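Local atomic coordinates of SsRai1 (Scheffersomyces stipitis, PDB entry 5BTO), a protein that hydrolyses NAD caps and 5'-triphosphate ends of RNA with a divalent metal cation, and directly binds and stabilises the exoribonuclease RAT1. Residues Lys10-Gln15 and Ile344-Gln349. Residues are numbered along the deposited sequence; the frame is centred on the assembly and turned at random.
Sequences KTLSLQ and IEWLLQ
The CB of Leu-12 sits almost exactly over the middle of the six-membered ring of Trp-346, 3.5 Å from its centroid and only 1° off the ring normal, a CH-pi contact made by the beta carbon, with the branch methyls spread beyond it. CD1 of Leu-12 lies over the same face at CG of Trp-346 (3.7 Å), while CD2 of Leu-12 hangs past the border of the ring, 3.9 Å from CE3 of Trp-346. With CG anti to the backbone N in both residues (chi1 -172° for Trp-346), the side chains slide past each other in opposite directions, which lays the leucine on the ring face. Main chain meets the outer carbons: Trp-346 CZ2 lies 3.6 Å from Thr-11 C, and Lys-10 O comes edge-on, in the ring plane, to Trp-346 CH2 at 3.7 Å. No hydrogen bond crosses between the segments. An alanine in place of Trp-346 would probably open a gap beneath Leu-12 and leave the strand without most of its contact with this helix turn. Lys-10 extends past the indole to a salt bridge with Glu-350, and Ile-46 of the second subunit packs on Thr-11. Strand 10-12 and helix 344-349 run nearly antiparallel (160°), axes 10.6 Å apart, with the indole between them. Helix 333-350 thus lies against the outermost strand of the large mixed sheet, adding Trp-339 and Val-343 around Leu-12, while neighbouring strand 370-375 touches Trp-346 through Leu-373.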
ATOM      1  N   LYS A  10       4.489  -8.842   8.608  1.00 20.59           N
ATOM      2  CA  LYS A  10       4.058  -7.480   8.254  1.00 20.60           C
ATOM      3  C   LYS A  10       3.672  -7.424   6.771  1.00 20.45           C
ATOM      4  O   LYS A  10       4.200  -8.175   5.973  1.00 18.93           O
ATOM      5  CB  LYS A  10       5.197  -6.477   8.485  1.00 23.77           C
ATOM      6  CG  LYS A  10       5.677  -6.390   9.929  1.00 28.06           C
ATOM      7  CD  LYS A  10       6.887  -5.470  10.074  1.00 31.04           C
ATOM      8  CE  LYS A  10       7.380  -5.389  11.519  1.00 32.06           C
ATOM      9  NZ  LYS A  10       8.666  -4.629  11.637  1.00 32.70           N
ATOM     10  N   THR A  11       2.779  -6.513   6.401  1.00 19.63           N
ATOM     11  CA  THR A  11       2.270  -6.454   5.026  1.00 19.95           C
ATOM     12  C   THR A  11       2.519  -5.095   4.396  1.00 18.99           C
ATOM     13  O   THR A  11       2.349  -4.064   5.035  1.00 20.58           O
ATOM     14  CB  THR A  11       0.748  -6.768   4.968  1.00 21.90           C
ATOM     15  OG1 THR A  11       0.520  -8.095   5.457  1.00 24.94           O
ATOM     16  CG2 THR A  11       0.221  -6.655   3.539  1.00 21.22           C
ATOM     17  N   LEU A  12       2.946  -5.103   3.132  1.00 17.26           N
ATOM     18  CA  LEU A  12       3.112  -3.878   2.366  1.00 16.18           C
ATOM     19  C   LEU A  12       2.030  -3.814   1.290  1.00 16.20           C
ATOM     20  O   LEU A  12       1.860  -4.763   0.534  1.00 16.89           O
ATOM     21  CB  LEU A  12       4.506  -3.845   1.705  1.00 17.67           C
ATOM     22  CG  LEU A  12       4.807  -2.611   0.852  1.00 15.94           C
ATOM     23  CD1 LEU A  12       4.919  -1.338   1.686  1.00 17.06           C
ATOM     24  CD2 LEU A  12       6.090  -2.813   0.025  1.00 16.68           C
ATOM     25  N   SER A  13       1.294  -2.706   1.238  1.00 15.78           N
ATOM     26  CA  SER A  13       0.274  -2.510   0.204  1.00 16.58           C
ATOM     27  C   SER A  13       0.887  -2.555  -1.186  1.00 16.81           C
ATOM     28  O   SER A  13       1.913  -1.927  -1.427  1.00 16.52           O
ATOM     29  CB  SER A  13      -0.401  -1.153   0.338  1.00 17.17           C
ATOM     30  OG  SER A  13      -1.315  -0.969  -0.739  1.00 18.63           O
ATOM     31  N   LEU A  14       0.238  -3.267  -2.101  1.00 15.33           N
ATOM     32  CA  LEU A  14       0.689  -3.270  -3.494  1.00 16.80           C
ATOM     33  C   LEU A  14       0.580  -1.876  -4.104  1.00 17.69           C
ATOM     34  O   LEU A  14       1.166  -1.602  -5.159  1.00 17.75           O
ATOM     35  CB  LEU A  14      -0.141  -4.247  -4.337  1.00 16.93           C
ATOM     36  CG  LEU A  14      -0.026  -5.729  -3.988  1.00 19.10           C
ATOM     37  CD1 LEU A  14      -0.794  -6.549  -5.010  1.00 20.13           C
ATOM     38  CD2 LEU A  14       1.432  -6.174  -3.922  1.00 21.04           C
ATOM     39  N   GLN A  15      -0.201  -1.008  -3.462  1.00 17.38           N
ATOM     40  CA  GLN A  15      -0.386   0.362  -3.930  1.00 15.62           C
ATOM     41  C   GLN A  15       0.715   1.313  -3.457  1.00 15.93           C
ATOM     42  O   GLN A  15       0.697   2.486  -3.797  1.00 18.42           O
ATOM     43  CB  GLN A  15      -1.757   0.902  -3.484  1.00 17.35           C
ATOM     44  CG  GLN A  15      -2.923   0.127  -4.042  1.00 20.62           C
ATOM     45  CD  GLN A  15      -4.260   0.802  -3.769  1.00 22.60           C
ATOM     46  OE1 GLN A  15      -4.392   1.610  -2.842  1.00 26.64           O
ATOM     47  NE2 GLN A  15      -5.258   0.474  -4.573  1.00 24.48           N
ATOM     48  N   ILE A 344      12.040  -1.275  -1.448  1.00 13.32           N
ATOM     49  CA  ILE A 344      13.388  -1.221  -0.885  1.00 13.21           C
ATOM     50  C   ILE A 344      13.405  -0.364   0.394  1.00 12.90           C
ATOM     51  O   ILE A 344      14.002  -0.743   1.406  1.00 14.21           O
ATOM     52  CB  ILE A 344      14.405  -0.680  -1.898  1.00 10.76           C
ATOM     53  CG1 ILE A 344      14.530  -1.631  -3.100  1.00 12.19           C
ATOM     54  CG2 ILE A 344      15.773  -0.495  -1.243  1.00 14.95           C
ATOM     55  CD1 ILE A 344      14.930  -3.048  -2.750  1.00 16.57           C
ATOM     56  N   GLU A 345      12.764   0.795   0.344  1.00 12.53           N
ATOM     57  CA  GLU A 345      12.678   1.648   1.537  1.00 12.29           C
ATOM     58  C   GLU A 345      12.010   0.920   2.714  1.00 13.10           C
ATOM     59  O   GLU A 345      12.463   1.015   3.858  1.00 15.40           O
ATOM     60  CB  GLU A 345      11.910   2.924   1.215  1.00 16.62           C
ATOM     61  CG  GLU A 345      11.804   3.904   2.373  1.00 20.89           C
ATOM     62  CD  GLU A 345      10.846   5.044   2.066  1.00 30.28           C
ATOM     63  OE1 GLU A 345       9.652   4.762   1.841  1.00 32.82           O
ATOM     64  OE2 GLU A 345      11.283   6.219   2.039  1.00 35.04           O
ATOM     65  N   TRP A 346      10.930   0.201   2.421  1.00 13.97           N
ATOM     66  CA  TRP A 346      10.197  -0.535   3.442  1.00 15.02           C
ATOM     67  C   TRP A 346      11.072  -1.617   4.083  1.00 15.40           C
ATOM     68  O   TRP A 346      11.119  -1.744   5.307  1.00 15.86           O
ATOM     69  CB  TRP A 346       8.943  -1.156   2.817  1.00 15.63           C
ATOM     70  CG  TRP A 346       7.976  -1.793   3.765  1.00 16.44           C
ATOM     71  CD1 TRP A 346       7.233  -1.167   4.727  1.00 17.48           C
ATOM     72  CD2 TRP A 346       7.601  -3.174   3.799  1.00 17.24           C
ATOM     73  NE1 TRP A 346       6.425  -2.083   5.365  1.00 20.26           N
ATOM     74  CE2 TRP A 346       6.628  -3.320   4.814  1.00 17.91           C
ATOM     75  CE3 TRP A 346       7.996  -4.305   3.074  1.00 17.17           C
ATOM     76  CZ2 TRP A 346       6.044  -4.550   5.122  1.00 19.19           C
ATOM     77  CZ3 TRP A 346       7.415  -5.527   3.373  1.00 17.14           C
ATOM     78  CH2 TRP A 346       6.446  -5.639   4.401  1.00 17.95           C
ATOM     79  N   LEU A 347      11.783  -2.387   3.263  1.00 14.64           N
ATOM     80  CA  LEU A 347      12.629  -3.442   3.811  1.00 15.27           C
ATOM     81  C   LEU A 347      13.673  -2.863   4.742  1.00 15.53           C
ATOM     82  O   LEU A 347      13.912  -3.404   5.822  1.00 17.53           O
ATOM     83  CB  LEU A 347      13.305  -4.261   2.713  1.00 15.43           C
ATOM     84  CG  LEU A 347      12.350  -5.080   1.846  1.00 16.23           C
ATOM     85  CD1 LEU A 347      13.126  -5.788   0.749  1.00 18.07           C
ATOM     86  CD2 LEU A 347      11.574  -6.083   2.697  1.00 17.94           C
ATOM     87  N   LEU A 348      14.299  -1.765   4.327  1.00 15.23           N
ATOM     88  CA  LEU A 348      15.324  -1.145   5.165  1.00 16.72           C
ATOM     89  C   LEU A 348      14.751  -0.556   6.462  1.00 17.82           C
ATOM     90  O   LEU A 348      15.432  -0.529   7.480  1.00 20.45           O
ATOM     91  CB  LEU A 348      16.132  -0.109   4.379  1.00 18.59           C
ATOM     92  CG  LEU A 348      17.070  -0.739   3.346  1.00 20.17           C
ATOM     93  CD1 LEU A 348      17.690   0.320   2.433  1.00 22.68           C
ATOM     94  CD2 LEU A 348      18.151  -1.575   4.014  1.00 19.59           C
ATOM     95  N   GLN A 349      13.500  -0.096   6.415  1.00 16.17           N
ATOM     96  CA  GLN A 349      12.830   0.447   7.593  1.00 17.86           C
ATOM     97  C   GLN A 349      12.382  -0.636   8.572  1.00 18.39           C
ATOM     98  O   GLN A 349      12.406  -0.432   9.794  1.00 22.30           O
ATOM     99  CB  GLN A 349      11.611   1.279   7.187  1.00 24.06           C
ATOM    100  CG  GLN A 349      11.928   2.666   6.651  1.00 30.82           C
ATOM    101  CD  GLN A 349      10.670   3.457   6.314  1.00 38.87           C
ATOM    102  OE1 GLN A 349       9.560   3.042   6.649  1.00 46.45           O
ATOM    103  NE2 GLN A 349      10.840   4.600   5.649  1.00 38.58           N
TER